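Local coordinates for protein salmonella typhimurium DB7155 bacteriophage DET7 tailspike (Bacteriophage, PDB 2V5I) that acts as the phage's receptor-binding tailspike, binding and hydrolysing O-antigen chains, probably those of Salmonella lipopolysaccharide, at residues L467-H475 with T487-N498. Sequence-based numbering, arbitrary orientation.
Sequences LDSGALRSH and TELTALSGSTPN
Glu488 lies alongside Arg473 on one face of an antiparallel strand pair and reaches His475, whose NE2 donates to Glu488 OE2 at 2.7 Å. The ring takes the oxygen at its edge, near its own plane, but meets the carboxylate from above, ring and carboxylate planes standing 71° apart. Set between backbone N and carbonyl carbon (chi1 54°), the glutamate runs on extended, its OE2 3.4 Å from Arg473 CD. The guanidinium stays beyond salt-bridge range of Glu488, Arg473 NH1 lying 4.2 Å from Glu488 OE2; a water joins these two, while Arg473 NE pairs with Glu455 and Ser501 holds Glu488 OE1. On this face Thr490 OG1 donates to Asn498 OD1 (2.6 Å), in the amide carbonyl plane, and Ala471 CB sits 3.7 Å from that hydroxyl oxygen. The opposite face is tightly packed: Leu472 CD1 lies 3.9 Å from Thr487 CG2, Leu472 packs on Leu489 of one neighbouring subunit, and Leu489 on Leu472 of the other. Looser contacts mark the turn end, where Leu467 CD1 rests 4.0 Å from Ser495 CB beside exposed Pro497, and a water links Asp468 O to Asn498 N. Five backbone hydrogen bonds join the strands, Ala471-Thr490 and Arg473-Glu488 being hydrogen-bonded pairs. A classic beta bulge at Ser469 and Gly470 faces strand 453-460; the contact itself is a beta hairpin in the intertwined C-terminal region of a P22-like trimeric tailspike.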
loop_
_atom_site.group_PDB
_atom_site.type_symbol
_atom_site.label_atom_id
_atom_site.label_comp_id
_atom_site.label_asym_id
_atom_site.label_seq_id
_atom_site.Cartn_x
_atom_site.Cartn_y
_atom_site.Cartn_z
ATOM N N LEU A 467 -29.918 -19.825 0.392
ATOM C CA LEU A 467 -29.992 -20.930 -0.554
ATOM C C LEU A 467 -29.633 -20.437 -1.950
ATOM O O LEU A 467 -30.143 -19.407 -2.355
ATOM C CB LEU A 467 -31.417 -21.478 -0.601
ATOM C CG LEU A 467 -31.934 -22.063 0.719
ATOM C CD1 LEU A 467 -33.422 -22.350 0.541
ATOM C CD2 LEU A 467 -31.202 -23.269 1.209
ATOM N N ASP A 468 -28.736 -21.139 -2.624
ATOM C CA ASP A 468 -28.456 -20.832 -4.022
ATOM C C ASP A 468 -29.742 -21.065 -4.839
ATOM O O ASP A 468 -30.467 -22.060 -4.648
ATOM C CB ASP A 468 -27.319 -21.669 -4.529
ATOM C CG ASP A 468 -25.953 -21.248 -3.932
ATOM O OD1 ASP A 468 -25.824 -20.058 -3.533
ATOM O OD2 ASP A 468 -25.039 -22.103 -3.927
ATOM N N SER A 469 -30.002 -20.186 -5.791
ATOM C CA SER A 469 -31.169 -20.290 -6.635
ATOM C C SER A 469 -30.969 -21.197 -7.851
ATOM O O SER A 469 -31.929 -21.661 -8.466
ATOM C CB SER A 469 -31.596 -18.890 -7.050
ATOM O OG SER A 469 -30.540 -18.154 -7.682
ATOM N N GLY A 470 -29.712 -21.374 -8.228
ATOM C CA GLY A 470 -29.406 -22.242 -9.346
ATOM C C GLY A 470 -27.895 -22.282 -9.512
ATOM O O GLY A 470 -27.156 -21.702 -8.743
ATOM N N ALA A 471 -27.455 -23.076 -10.484
ATOM C CA ALA A 471 -26.016 -23.248 -10.738
ATOM C C ALA A 471 -25.709 -23.774 -12.131
ATOM O O ALA A 471 -26.543 -24.414 -12.791
ATOM C CB ALA A 471 -25.388 -24.209 -9.695
ATOM N N LEU A 472 -24.477 -23.470 -12.556
ATOM C CA LEU A 472 -23.805 -24.128 -13.661
ATOM C C LEU A 472 -22.707 -24.954 -12.987
ATOM O O LEU A 472 -21.885 -24.393 -12.269
ATOM C CB LEU A 472 -23.166 -23.069 -14.557
ATOM C CG LEU A 472 -22.147 -23.565 -15.571
ATOM C CD1 LEU A 472 -22.856 -24.364 -16.582
ATOM C CD2 LEU A 472 -21.362 -22.349 -16.215
ATOM N N ARG A 473 -22.744 -26.283 -13.151
ATOM C CA ARG A 473 -21.829 -27.159 -12.426
ATOM C C ARG A 473 -21.245 -28.190 -13.377
ATOM O O ARG A 473 -21.915 -28.671 -14.296
ATOM C CB ARG A 473 -22.619 -27.892 -11.325
ATOM C CG ARG A 473 -23.513 -27.069 -10.442
ATOM C CD ARG A 473 -23.990 -27.885 -9.186
ATOM N NE ARG A 473 -22.867 -28.060 -8.248
ATOM C CZ ARG A 473 -22.808 -28.962 -7.265
ATOM N NH1 ARG A 473 -23.800 -29.820 -7.046
ATOM N NH2 ARG A 473 -21.722 -29.018 -6.491
ATOM N N SER A 474 -19.962 -28.484 -13.197
ATOM C CA SER A 474 -19.276 -29.571 -13.901
ATOM C C SER A 474 -18.898 -30.664 -12.870
ATOM O O SER A 474 -18.468 -30.360 -11.759
ATOM C CB SER A 474 -18.020 -29.007 -14.558
ATOM O OG SER A 474 -17.339 -30.031 -15.249
ATOM N N HIS A 475 -19.030 -31.932 -13.271
ATOM C CA HIS A 475 -18.831 -33.085 -12.382
ATOM C C HIS A 475 -17.936 -34.057 -13.143
ATOM O O HIS A 475 -18.165 -34.305 -14.329
ATOM C CB HIS A 475 -20.142 -33.816 -12.191
ATOM C CG HIS A 475 -21.211 -33.059 -11.484
ATOM N ND1 HIS A 475 -21.537 -33.317 -10.167
ATOM C CD2 HIS A 475 -22.115 -32.153 -11.925
ATOM C CE1 HIS A 475 -22.556 -32.537 -9.817
ATOM N NE2 HIS A 475 -22.916 -31.814 -10.867
ATOM N N THR A 487 -21.846 -31.650 -17.517
ATOM C CA THR A 487 -22.208 -30.249 -17.176
ATOM C C THR A 487 -23.717 -30.231 -16.892
ATOM O O THR A 487 -24.509 -30.850 -17.601
ATOM C CB THR A 487 -21.879 -29.341 -18.333
ATOM O OG1 THR A 487 -20.444 -29.413 -18.592
ATOM C CG2 THR A 487 -22.165 -27.889 -18.017
ATOM N N GLU A 488 -24.113 -29.462 -15.885
ATOM C CA GLU A 488 -25.536 -29.294 -15.611
ATOM C C GLU A 488 -25.881 -27.840 -15.347
ATOM O O GLU A 488 -25.076 -27.059 -14.825
ATOM C CB GLU A 488 -26.040 -30.116 -14.472
ATOM C CG GLU A 488 -25.328 -29.960 -13.225
ATOM C CD GLU A 488 -25.958 -30.649 -11.985
ATOM O OE1 GLU A 488 -27.026 -31.327 -12.017
ATOM O OE2 GLU A 488 -25.301 -30.519 -10.920
ATOM N N LEU A 489 -27.142 -27.527 -15.667
ATOM C CA LEU A 489 -27.772 -26.259 -15.384
ATOM C C LEU A 489 -28.927 -26.621 -14.447
ATOM O O LEU A 489 -29.770 -27.448 -14.797
ATOM C CB LEU A 489 -28.357 -25.708 -16.701
ATOM C CG LEU A 489 -28.705 -24.282 -16.840
ATOM C CD1 LEU A 489 -27.406 -23.501 -16.736
ATOM C CD2 LEU A 489 -29.366 -24.167 -18.244
ATOM N N THR A 490 -28.898 -26.055 -13.238
ATOM C CA THR A 490 -29.878 -26.391 -12.183
ATOM C C THR A 490 -30.663 -25.196 -11.681
ATOM O O THR A 490 -30.284 -24.033 -11.858
ATOM C CB THR A 490 -29.191 -27.040 -10.943
ATOM O OG1 THR A 490 -28.555 -26.038 -10.152
ATOM C CG2 THR A 490 -28.168 -28.106 -11.323
ATOM N N ALA A 491 -31.777 -25.530 -11.012
ATOM C CA ALA A 491 -32.682 -24.521 -10.435
ATOM C C ALA A 491 -33.209 -25.063 -9.091
ATOM O O ALA A 491 -33.552 -26.254 -8.955
ATOM C CB ALA A 491 -33.881 -24.236 -11.357
ATOM N N LEU A 492 -33.394 -24.138 -8.151
ATOM C CA LEU A 492 -34.015 -24.379 -6.847
ATOM C C LEU A 492 -35.527 -24.659 -6.923
ATOM O O LEU A 492 -36.275 -23.983 -7.623
ATOM C CB LEU A 492 -33.836 -23.094 -5.999
ATOM C CG LEU A 492 -34.342 -23.038 -4.545
ATOM C CD1 LEU A 492 -33.513 -23.893 -3.629
ATOM C CD2 LEU A 492 -34.416 -21.581 -4.065
ATOM N N SER A 493 -35.960 -25.671 -6.198
ATOM C CA SER A 493 -37.414 -25.940 -6.047
ATOM C C SER A 493 -37.637 -26.542 -4.653
ATOM O O SER A 493 -36.808 -27.340 -4.181
ATOM C CB SER A 493 -37.945 -26.897 -7.129
ATOM O OG SER A 493 -39.374 -27.043 -7.005
ATOM N N GLY A 494 -38.792 -26.229 -4.082
ATOM C CA GLY A 494 -39.117 -26.689 -2.712
ATOM C C GLY A 494 -38.023 -26.410 -1.696
ATOM O O GLY A 494 -37.783 -27.247 -0.779
ATOM N N SER A 495 -37.349 -25.278 -1.849
ATOM C CA SER A 495 -36.201 -24.915 -1.000
ATOM C C SER A 495 -35.049 -25.912 -0.980
ATOM O O SER A 495 -34.220 -25.911 -0.041
ATOM C CB SER A 495 -36.671 -24.624 0.418
ATOM O OG SER A 495 -37.583 -23.508 0.442
ATOM N N THR A 496 -34.957 -26.733 -2.033
ATOM C CA THR A 496 -33.877 -27.704 -2.184
ATOM C C THR A 496 -32.938 -27.285 -3.329
ATOM O O THR A 496 -33.349 -27.271 -4.504
ATOM C CB THR A 496 -34.461 -29.060 -2.446
ATOM O OG1 THR A 496 -35.335 -29.433 -1.358
ATOM C CG2 THR A 496 -33.384 -30.113 -2.580
ATOM N N PRO A 497 -31.694 -26.902 -3.010
ATOM C CA PRO A 497 -30.791 -26.494 -4.078
ATOM C C PRO A 497 -30.558 -27.618 -5.119
ATOM O O PRO A 497 -30.518 -28.787 -4.789
ATOM C CB PRO A 497 -29.492 -26.172 -3.331
ATOM C CG PRO A 497 -29.920 -25.796 -1.949
ATOM C CD PRO A 497 -31.085 -26.738 -1.676
ATOM N N ASN A 498 -30.432 -27.213 -6.380
ATOM C CA ASN A 498 -30.177 -28.088 -7.512
ATOM C C ASN A 498 -31.293 -29.108 -7.728
ATOM O O ASN A 498 -31.056 -30.184 -8.252
ATOM C CB ASN A 498 -28.803 -28.779 -7.407
ATOM C CG ASN A 498 -27.683 -27.823 -7.152
ATOM O OD1 ASN A 498 -27.476 -26.833 -7.877
ATOM N ND2 ASN A 498 -26.943 -28.092 -6.050
HETATM O O HOH W 1 -30.176 -24.291 -6.501
HETATM O O HOH W 2 -25.840 -30.768 -8.415
HETATM O O HOH W 3 -18.425 -30.861 -17.452
#